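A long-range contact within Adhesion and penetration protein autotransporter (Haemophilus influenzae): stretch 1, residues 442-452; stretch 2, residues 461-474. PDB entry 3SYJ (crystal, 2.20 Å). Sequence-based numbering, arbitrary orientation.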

# COMPACT_ATOMS: atom_id res chain seq x y z
N ASN A 442 -48.23 34.82 17.36
CA ASN A 442 -47.47 34.41 18.54
C ASN A 442 -47.40 32.90 18.70
O ASN A 442 -48.42 32.22 18.57
CB ASN A 442 -48.11 34.99 19.80
CG ASN A 442 -48.34 36.47 19.70
OD1 ASN A 442 -47.44 37.22 19.31
ND2 ASN A 442 -49.56 36.91 20.03
N LYS A 443 -46.22 32.38 19.01
CA LYS A 443 -46.01 30.95 19.20
C LYS A 443 -44.87 30.69 20.18
O LYS A 443 -43.73 31.07 19.92
CB LYS A 443 -45.70 30.28 17.86
CG LYS A 443 -45.60 28.76 17.92
CD LYS A 443 -45.40 28.16 16.53
CE LYS A 443 -44.08 28.60 15.93
NZ LYS A 443 -43.76 27.86 14.68
N GLN A 444 -45.19 30.06 21.31
CA GLN A 444 -44.18 29.71 22.32
C GLN A 444 -44.68 28.57 23.19
O GLN A 444 -45.75 28.67 23.79
CB GLN A 444 -43.83 30.92 23.19
CG GLN A 444 -42.94 30.60 24.38
CD GLN A 444 -42.60 31.83 25.21
OE1 GLN A 444 -43.24 32.10 26.24
NE2 GLN A 444 -41.62 32.59 24.76
N ALA A 445 -43.92 27.48 23.23
CA ALA A 445 -44.33 26.30 23.99
C ALA A 445 -44.27 26.53 25.50
O ALA A 445 -45.20 26.19 26.22
CB ALA A 445 -43.50 25.10 23.60
N PHE A 446 -43.17 27.12 25.96
CA PHE A 446 -42.98 27.44 27.37
C PHE A 446 -42.03 28.63 27.50
O PHE A 446 -41.18 28.85 26.64
CB PHE A 446 -42.43 26.24 28.14
CG PHE A 446 -43.32 25.02 28.11
CD1 PHE A 446 -44.40 24.91 28.98
CD2 PHE A 446 -43.09 24.00 27.20
CE1 PHE A 446 -45.23 23.79 28.95
CE2 PHE A 446 -43.91 22.89 27.15
CZ PHE A 446 -44.98 22.79 28.03
N SER A 447 -42.16 29.39 28.58
CA SER A 447 -41.26 30.52 28.79
C SER A 447 -39.90 30.03 29.28
O SER A 447 -38.94 30.79 29.32
CB SER A 447 -41.85 31.48 29.82
OG SER A 447 -42.02 30.82 31.05
N GLU A 448 -39.83 28.76 29.64
CA GLU A 448 -38.61 28.18 30.18
C GLU A 448 -38.77 26.66 30.24
O GLU A 448 -39.84 26.16 30.62
CB GLU A 448 -38.34 28.75 31.58
CG GLU A 448 -36.98 28.43 32.16
CD GLU A 448 -36.72 29.17 33.47
OE1 GLU A 448 -37.55 29.07 34.40
OE2 GLU A 448 -35.67 29.86 33.57
N ILE A 449 -37.73 25.93 29.86
CA ILE A 449 -37.80 24.47 29.76
C ILE A 449 -36.56 23.82 30.36
O ILE A 449 -35.44 24.15 29.98
CB ILE A 449 -37.95 24.01 28.28
CG1 ILE A 449 -39.20 24.62 27.63
CG2 ILE A 449 -38.00 22.49 28.18
CD1 ILE A 449 -39.20 24.52 26.11
N GLY A 450 -36.76 22.91 31.31
CA GLY A 450 -35.65 22.19 31.91
C GLY A 450 -35.80 20.69 31.78
O GLY A 450 -36.91 20.15 31.87
N LEU A 451 -34.69 20.00 31.54
CA LEU A 451 -34.63 18.55 31.62
C LEU A 451 -33.86 18.13 32.88
O LEU A 451 -32.73 18.58 33.09
CB LEU A 451 -33.96 17.98 30.37
CG LEU A 451 -34.81 17.85 29.12
CD1 LEU A 451 -33.93 17.82 27.88
CD2 LEU A 451 -35.67 16.59 29.21
N VAL A 452 -34.47 17.29 33.71
CA VAL A 452 -33.83 16.85 34.96
C VAL A 452 -34.06 15.38 35.23
O VAL A 452 -35.08 14.81 34.82
CB VAL A 452 -34.31 17.66 36.18
CG1 VAL A 452 -33.90 19.12 36.06
CG2 VAL A 452 -35.82 17.54 36.35
N ASN A 461 -40.96 19.17 17.38
CA ASN A 461 -41.76 18.92 16.19
C ASN A 461 -42.05 20.19 15.41
O ASN A 461 -42.94 20.21 14.57
CB ASN A 461 -43.06 18.20 16.54
CG ASN A 461 -42.90 16.69 16.59
OD1 ASN A 461 -43.86 15.95 16.41
ND2 ASN A 461 -41.67 16.23 16.81
N ASP A 462 -41.29 21.25 15.68
CA ASP A 462 -41.47 22.53 14.99
C ASP A 462 -40.34 23.48 15.33
O ASP A 462 -39.56 23.22 16.26
CB ASP A 462 -42.82 23.15 15.36
CG ASP A 462 -43.22 24.31 14.45
OD1 ASP A 462 -42.58 24.52 13.39
OD2 ASP A 462 -44.19 25.02 14.78
N ASP A 463 -40.23 24.57 14.59
CA ASP A 463 -39.24 25.59 14.87
C ASP A 463 -39.81 26.66 15.79
O ASP A 463 -41.02 26.74 16.01
CB ASP A 463 -38.72 26.24 13.59
CG ASP A 463 -38.11 25.24 12.63
OD1 ASP A 463 -37.31 24.39 13.08
OD2 ASP A 463 -38.43 25.29 11.43
N LYS A 464 -38.91 27.47 16.35
CA LYS A 464 -39.28 28.61 17.17
C LYS A 464 -40.29 28.26 18.25
O LYS A 464 -41.34 28.89 18.35
CB LYS A 464 -39.85 29.72 16.28
CG LYS A 464 -38.91 30.12 15.18
CD LYS A 464 -39.22 31.53 14.72
CE LYS A 464 -37.99 32.21 14.15
NZ LYS A 464 -37.97 33.67 14.47
N GLN A 465 -39.97 27.25 19.06
CA GLN A 465 -40.89 26.78 20.10
C GLN A 465 -40.56 27.37 21.45
O GLN A 465 -41.39 27.40 22.36
CB GLN A 465 -40.85 25.25 20.18
CG GLN A 465 -41.53 24.56 19.02
CD GLN A 465 -43.03 24.69 19.07
OE1 GLN A 465 -43.68 25.09 18.09
NE2 GLN A 465 -43.61 24.37 20.22
N PHE A 466 -39.32 27.84 21.59
CA PHE A 466 -38.85 28.40 22.84
C PHE A 466 -37.59 29.19 22.59
O PHE A 466 -36.93 29.04 21.56
CB PHE A 466 -38.55 27.29 23.84
CG PHE A 466 -37.48 26.34 23.39
CD1 PHE A 466 -36.15 26.58 23.71
CD2 PHE A 466 -37.79 25.22 22.64
CE1 PHE A 466 -35.14 25.72 23.28
CE2 PHE A 466 -36.80 24.36 22.22
CZ PHE A 466 -35.47 24.61 22.55
N ASP A 467 -37.25 30.02 23.56
CA ASP A 467 -36.04 30.83 23.53
C ASP A 467 -34.89 29.95 24.03
O ASP A 467 -34.93 29.45 25.15
CB ASP A 467 -36.26 32.06 24.42
CG ASP A 467 -35.05 32.98 24.48
OD1 ASP A 467 -33.99 32.67 23.89
OD2 ASP A 467 -35.17 34.04 25.15
N THR A 468 -33.88 29.72 23.20
CA THR A 468 -32.83 28.78 23.56
C THR A 468 -32.02 29.23 24.77
O THR A 468 -31.33 28.44 25.38
CB THR A 468 -31.89 28.47 22.39
OG1 THR A 468 -31.20 29.66 21.99
CG2 THR A 468 -32.67 27.90 21.20
N ASP A 469 -32.12 30.51 25.11
CA ASP A 469 -31.48 31.03 26.31
C ASP A 469 -32.23 30.59 27.56
O ASP A 469 -31.69 30.65 28.66
CB ASP A 469 -31.42 32.56 26.27
CG ASP A 469 -30.39 33.07 25.27
OD1 ASP A 469 -29.54 32.27 24.81
OD2 ASP A 469 -30.43 34.28 24.94
N LYS A 470 -33.48 30.16 27.39
CA LYS A 470 -34.34 29.76 28.51
C LYS A 470 -34.47 28.23 28.65
O LYS A 470 -35.34 27.74 29.37
CB LYS A 470 -35.73 30.38 28.34
CG LYS A 470 -35.76 31.90 28.47
CD LYS A 470 -35.87 32.31 29.93
CE LYS A 470 -35.85 33.82 30.10
NZ LYS A 470 -34.57 34.40 29.59
N PHE A 471 -33.62 27.48 27.95
CA PHE A 471 -33.64 26.03 28.02
C PHE A 471 -32.45 25.61 28.86
O PHE A 471 -31.36 26.17 28.73
CB PHE A 471 -33.54 25.43 26.61
CG PHE A 471 -33.65 23.92 26.57
CD1 PHE A 471 -34.82 23.31 26.16
CD2 PHE A 471 -32.57 23.12 26.93
CE1 PHE A 471 -34.93 21.92 26.12
CE2 PHE A 471 -32.67 21.74 26.90
CZ PHE A 471 -33.85 21.14 26.50
N TYR A 472 -32.65 24.65 29.75
CA TYR A 472 -31.54 24.19 30.57
C TYR A 472 -31.59 22.70 30.86
O TYR A 472 -32.67 22.12 31.02
CB TYR A 472 -31.48 24.97 31.90
CG TYR A 472 -32.66 24.72 32.80
CD1 TYR A 472 -32.62 23.72 33.77
CD2 TYR A 472 -33.83 25.46 32.68
CE1 TYR A 472 -33.71 23.47 34.59
CE2 TYR A 472 -34.91 25.23 33.49
CZ TYR A 472 -34.85 24.23 34.45
OH TYR A 472 -35.94 24.00 35.26
N PHE A 473 -30.41 22.09 30.90
CA PHE A 473 -30.25 20.76 31.46
C PHE A 473 -29.89 20.91 32.94
O PHE A 473 -28.77 21.30 33.30
CB PHE A 473 -29.16 19.98 30.72
CG PHE A 473 -29.41 19.84 29.25
CD1 PHE A 473 -30.03 18.71 28.74
CD2 PHE A 473 -29.02 20.83 28.36
CE1 PHE A 473 -30.26 18.58 27.38
CE2 PHE A 473 -29.25 20.71 27.00
CZ PHE A 473 -29.87 19.58 26.51
N GLY A 474 -30.85 20.62 33.81
CA GLY A 474 -30.60 20.69 35.24
C GLY A 474 -29.92 19.44 35.76
O GLY A 474 -29.23 18.75 35.02
O HOH W 1 -41.93 31.67 17.70
O HOH W 2 -38.96 30.27 25.81

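Two stretches of one chain pair as neighbouring parallel strands, extended at the N-terminal end by a looser loop contact with a salt bridge, and together bury 871 Å². In the strand part, residues 449-451 lie beside 471-473, with CA atoms 4.8 to 4.9 Å apart at each bridge. The hydrogen bonds alternate as parallel pairing requires: Ile449 N gives to Lys470 O (3.0 Å), Tyr472 N to Ile449 O (2.8 Å), Leu451 N to Tyr472 O (3.0 Å) and Gly474 N to Leu451 O (2.9 Å). Ile449 and Tyr472 therefore each use both their N and O atoms across the pair.

One face of the sheet carries Ile449, Leu451, Phe471 and Phe473, a buried, wholly apolar set. Leu451 CD1 meets the edge of the Phe471 ring at CZ (3.6 Å) and also reaches Phe473 CE1 (3.8 Å), while Ile449 CG2 packs on Phe471 CE1 (3.7 Å). Ile449 CD1 extends the apolar patch to Phe466 CB (3.6 Å).

On the other face, Tyr472, with chi1 in p, lays its ring over Gly450, whose CA sits 3.4 Å from the ring centroid in a CH-pi contact. Glycine suits this place because an ideal CB would fall 2.1 Å from Tyr472 CZ. Glu448 CG borders the same ring at its edge, 4.0 Å from Tyr472 CE2.

Before the strands, Ala445 N donates to Gln465 O (2.7 Å), and its small CB points toward the other stretch. The long Lys443 side chain starts sideways but brings its ammonium to Asp462, forming a salt bridge from NZ to OD2 (2.9 Å), with a weak hydrogen bond from NZ to Asp463 O (3.2 Å). Two waters fill gaps between the backbones: one donates to Lys443 O and Lys464 O, the other donates to Phe446 O and accepts from Asp467 N.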